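Local coordinates for protein EIAV protease (Equine infectious anemia virus, PDB 1FMB) that cleaves viral polyproteins, probably during virion maturation, as a homodimeric retroviral aspartyl protease, captured here with a bound inhibitor, at residues T51-V56 and L81-P86. The protein carries 1 engineered substitution. Numbering follows the deposited sequence.
Sequences TGIGGV and LVADIP. Engineered in segment 51-56: Gly54 (natural residue Ile). With HYB ([2-(2-methyl-propane-2-sulfonylmethyl)-3-naphthalen-1-yl-propionyl-valinyl]-phenylalaninol), chain B.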
loop_
_atom_site.group_PDB
_atom_site.type_symbol
_atom_site.label_atom_id
_atom_site.label_comp_id
_atom_site.label_asym_id
_atom_site.label_seq_id
_atom_site.Cartn_x
_atom_site.Cartn_y
_atom_site.Cartn_z
ATOM N N THR A 51 -5.348 -16.211 -10.276
ATOM C CA THR A 51 -3.963 -16.700 -10.154
ATOM C C THR A 51 -3.080 -15.948 -9.142
ATOM O O THR A 51 -1.872 -15.773 -9.330
ATOM C CB THR A 51 -3.142 -16.412 -11.419
ATOM O OG1 THR A 51 -3.256 -14.996 -11.708
ATOM C CG2 THR A 51 -3.674 -17.290 -12.555
ATOM N N GLY A 52 -3.616 -15.531 -8.049
ATOM C CA GLY A 52 -3.146 -14.938 -6.858
ATOM C C GLY A 52 -2.560 -13.561 -6.813
ATOM O O GLY A 52 -2.510 -12.890 -7.839
ATOM N N ILE A 53 -2.232 -13.180 -5.581
ATOM C CA ILE A 53 -1.573 -11.875 -5.430
ATOM C C ILE A 53 -0.291 -12.151 -4.622
ATOM O O ILE A 53 -0.181 -13.125 -3.855
ATOM C CB ILE A 53 -2.495 -10.890 -4.659
ATOM C CG1 ILE A 53 -2.903 -11.591 -3.394
ATOM C CG2 ILE A 53 -3.537 -10.435 -5.671
ATOM C CD1 ILE A 53 -3.858 -10.732 -2.582
ATOM N N GLY A 54 0.691 -11.243 -4.747
ATOM C CA GLY A 54 1.959 -11.378 -4.025
ATOM C C GLY A 54 2.073 -10.156 -3.140
ATOM O O GLY A 54 1.679 -9.061 -3.544
ATOM N N GLY A 55 2.633 -10.377 -1.949
ATOM C CA GLY A 55 2.849 -9.295 -1.017
ATOM C C GLY A 55 4.039 -9.720 -0.155
ATOM O O GLY A 55 4.870 -10.601 -0.466
ATOM N N VAL A 56 4.116 -8.977 0.941
ATOM C CA VAL A 56 5.201 -9.175 1.884
ATOM C C VAL A 56 5.644 -10.602 2.155
ATOM O O VAL A 56 6.822 -10.903 1.908
ATOM C CB VAL A 56 4.728 -8.453 3.177
ATOM C CG1 VAL A 56 5.172 -9.118 4.465
ATOM C CG2 VAL A 56 5.271 -7.040 3.044
ATOM N N LEU A 81 -10.751 -8.924 -6.638
ATOM C CA LEU A 81 -10.262 -10.241 -6.219
ATOM C C LEU A 81 -10.760 -10.513 -4.809
ATOM O O LEU A 81 -11.172 -9.579 -4.058
ATOM C CB LEU A 81 -8.722 -10.229 -6.154
ATOM C CG LEU A 81 -8.071 -9.846 -7.495
ATOM C CD1 LEU A 81 -6.555 -9.888 -7.374
ATOM C CD2 LEU A 81 -8.556 -10.801 -8.578
ATOM N N VAL A 82 -10.841 -11.761 -4.370
ATOM C CA VAL A 82 -11.256 -12.152 -3.006
ATOM C C VAL A 82 -10.119 -12.998 -2.395
ATOM O O VAL A 82 -9.591 -13.923 -3.048
ATOM C CB VAL A 82 -12.571 -12.939 -3.008
ATOM C CG1 VAL A 82 -12.912 -13.244 -1.568
ATOM C CG2 VAL A 82 -13.665 -12.155 -3.740
ATOM N N ALA A 83 -9.644 -12.698 -1.195
ATOM C CA ALA A 83 -8.540 -13.485 -0.604
ATOM C C ALA A 83 -8.547 -13.448 0.894
ATOM O O ALA A 83 -9.175 -12.549 1.504
ATOM C CB ALA A 83 -7.199 -12.964 -1.185
ATOM N N ASP A 84 -7.927 -14.484 1.574
ATOM C CA ASP A 84 -7.984 -14.391 3.035
ATOM C C ASP A 84 -6.929 -13.423 3.566
ATOM O O ASP A 84 -5.890 -13.876 4.072
ATOM C CB ASP A 84 -7.622 -15.756 3.648
ATOM C CG ASP A 84 -8.816 -16.687 3.526
ATOM O OD1 ASP A 84 -9.960 -16.228 3.680
ATOM O OD2 ASP A 84 -8.609 -17.899 3.295
ATOM N N ILE A 85 -7.154 -12.135 3.435
ATOM C CA ILE A 85 -6.255 -11.099 3.901
ATOM C C ILE A 85 -6.970 -10.353 5.027
ATOM O O ILE A 85 -8.169 -10.502 5.166
ATOM C CB ILE A 85 -5.740 -10.198 2.777
ATOM C CG1 ILE A 85 -6.853 -9.451 2.030
ATOM C CG2 ILE A 85 -5.011 -11.106 1.782
ATOM C CD1 ILE A 85 -6.331 -8.230 1.260
ATOM N N PRO A 86 -6.254 -9.567 5.835
ATOM C CA PRO A 86 -6.836 -8.932 7.002
ATOM C C PRO A 86 -7.730 -7.755 6.718
ATOM O O PRO A 86 -8.458 -7.388 7.631
ATOM C CB PRO A 86 -5.572 -8.374 7.720
ATOM C CG PRO A 86 -4.510 -9.260 7.184
ATOM C CD PRO A 86 -4.806 -9.437 5.726
HETATM S S1 HYB B . 0.155 -8.443 -7.471
HETATM O O2 HYB B . 1.114 -9.501 -7.317
HETATM O O3 HYB B . -0.951 -8.390 -6.571
HETATM C C4 HYB B . 6.603 -7.860 -6.821
HETATM C C5 HYB B . 5.511 -8.564 -6.414
HETATM C C6 HYB B . 4.255 -7.881 -6.162
HETATM C C7 HYB B . 4.163 -6.545 -6.333
HETATM C C8 HYB B . 5.349 -5.738 -6.768
HETATM C C9 HYB B . 6.539 -6.437 -7.008
HETATM C C10 HYB B . 7.707 -5.727 -7.448
HETATM C C11 HYB B . 7.651 -4.368 -7.613
HETATM C C12 HYB B . 6.445 -3.657 -7.361
HETATM C C13 HYB B . 5.305 -4.350 -6.944
HETATM O O14 HYB B . 2.061 -1.887 -1.088
HETATM C C15 HYB B . 1.942 -2.801 0.063
HETATM N N16 HYB B . 1.368 -4.514 -1.562
HETATM C C17 HYB B . 2.333 -4.198 -0.495
HETATM C C18 HYB B . 3.748 -4.192 -1.121
HETATM C C19 HYB B . 4.431 -5.500 -1.460
HETATM C C20 HYB B . 4.410 -6.072 -2.737
HETATM C C21 HYB B . 5.094 -7.253 -3.054
HETATM C C22 HYB B . 5.824 -7.896 -2.048
HETATM C C23 HYB B . 5.883 -7.336 -0.775
HETATM C C24 HYB B . 5.194 -6.156 -0.479
HETATM N N25 HYB B . 0.538 -6.344 -3.858
HETATM C C26 HYB B . -0.349 -5.743 -2.828
HETATM C C27 HYB B . 0.584 -5.653 -1.560
HETATM O O28 HYB B . 0.590 -6.443 -0.630
HETATM C C29 HYB B . -1.650 -6.542 -2.567
HETATM C C30 HYB B . -2.339 -6.081 -1.273
HETATM C C31 HYB B . -2.540 -6.359 -3.818
HETATM C C32 HYB B . 0.629 -5.899 -5.142
HETATM O O33 HYB B . -0.003 -4.923 -5.565
HETATM C C34 HYB B . 1.654 -6.639 -6.027
HETATM C C35 HYB B . 2.896 -5.711 -6.071
HETATM C C36 HYB B . 1.110 -6.935 -7.461
HETATM C C37 HYB B . -1.672 -7.492 -9.375
HETATM C C38 HYB B . -0.569 -8.560 -9.160
HETATM C C39 HYB B . -1.265 -9.942 -9.211
HETATM C C40 HYB B . 0.550 -8.469 -10.226
#
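Ile53 reaches from the flap of this retroviral aspartyl protease to Leu81 and Ala83 at the end of strand 74-83, a purely apolar contact in the wall of the inhibitor pocket. The two branches of the isoleucine divide the work. CG2 of Ile53 meets CD1 of Leu81 at 3.5 Å, the two side chains running past each other in opposite directions, while CD1 of Ile53, at the end of the longer branch, comes within 4.3 Å of CB of Ala83. The first torsion (chi1 52°) sets CG1 between the backbone N and the carbonyl carbon and CG2 anti to that carbon, and an extended chi2 of -178° carries CD1 on to Ala83. CG2 of Ile53 also lies 3.4 Å from the sulfonyl oxygen O3 of HYB, so one methyl group touches both protein and inhibitor.

Next along the flap, the backbone of the engineered Gly54 grips HYB, its carbonyl O accepting a hydrogen bond from N25 of HYB at 3.0 Å. Its N donates to the other sulfonyl oxygen, O2 of HYB, at 3.1 Å, bent to 145° at the hydrogen. Further out, Ile53 packs on Val56 of the second subunit, where the paired flaps close over the inhibitor. Backbone hydrogen bonds tie Ile53 to Val60 across the flap hairpin, and both Leu81 and Ala83 to Leu33.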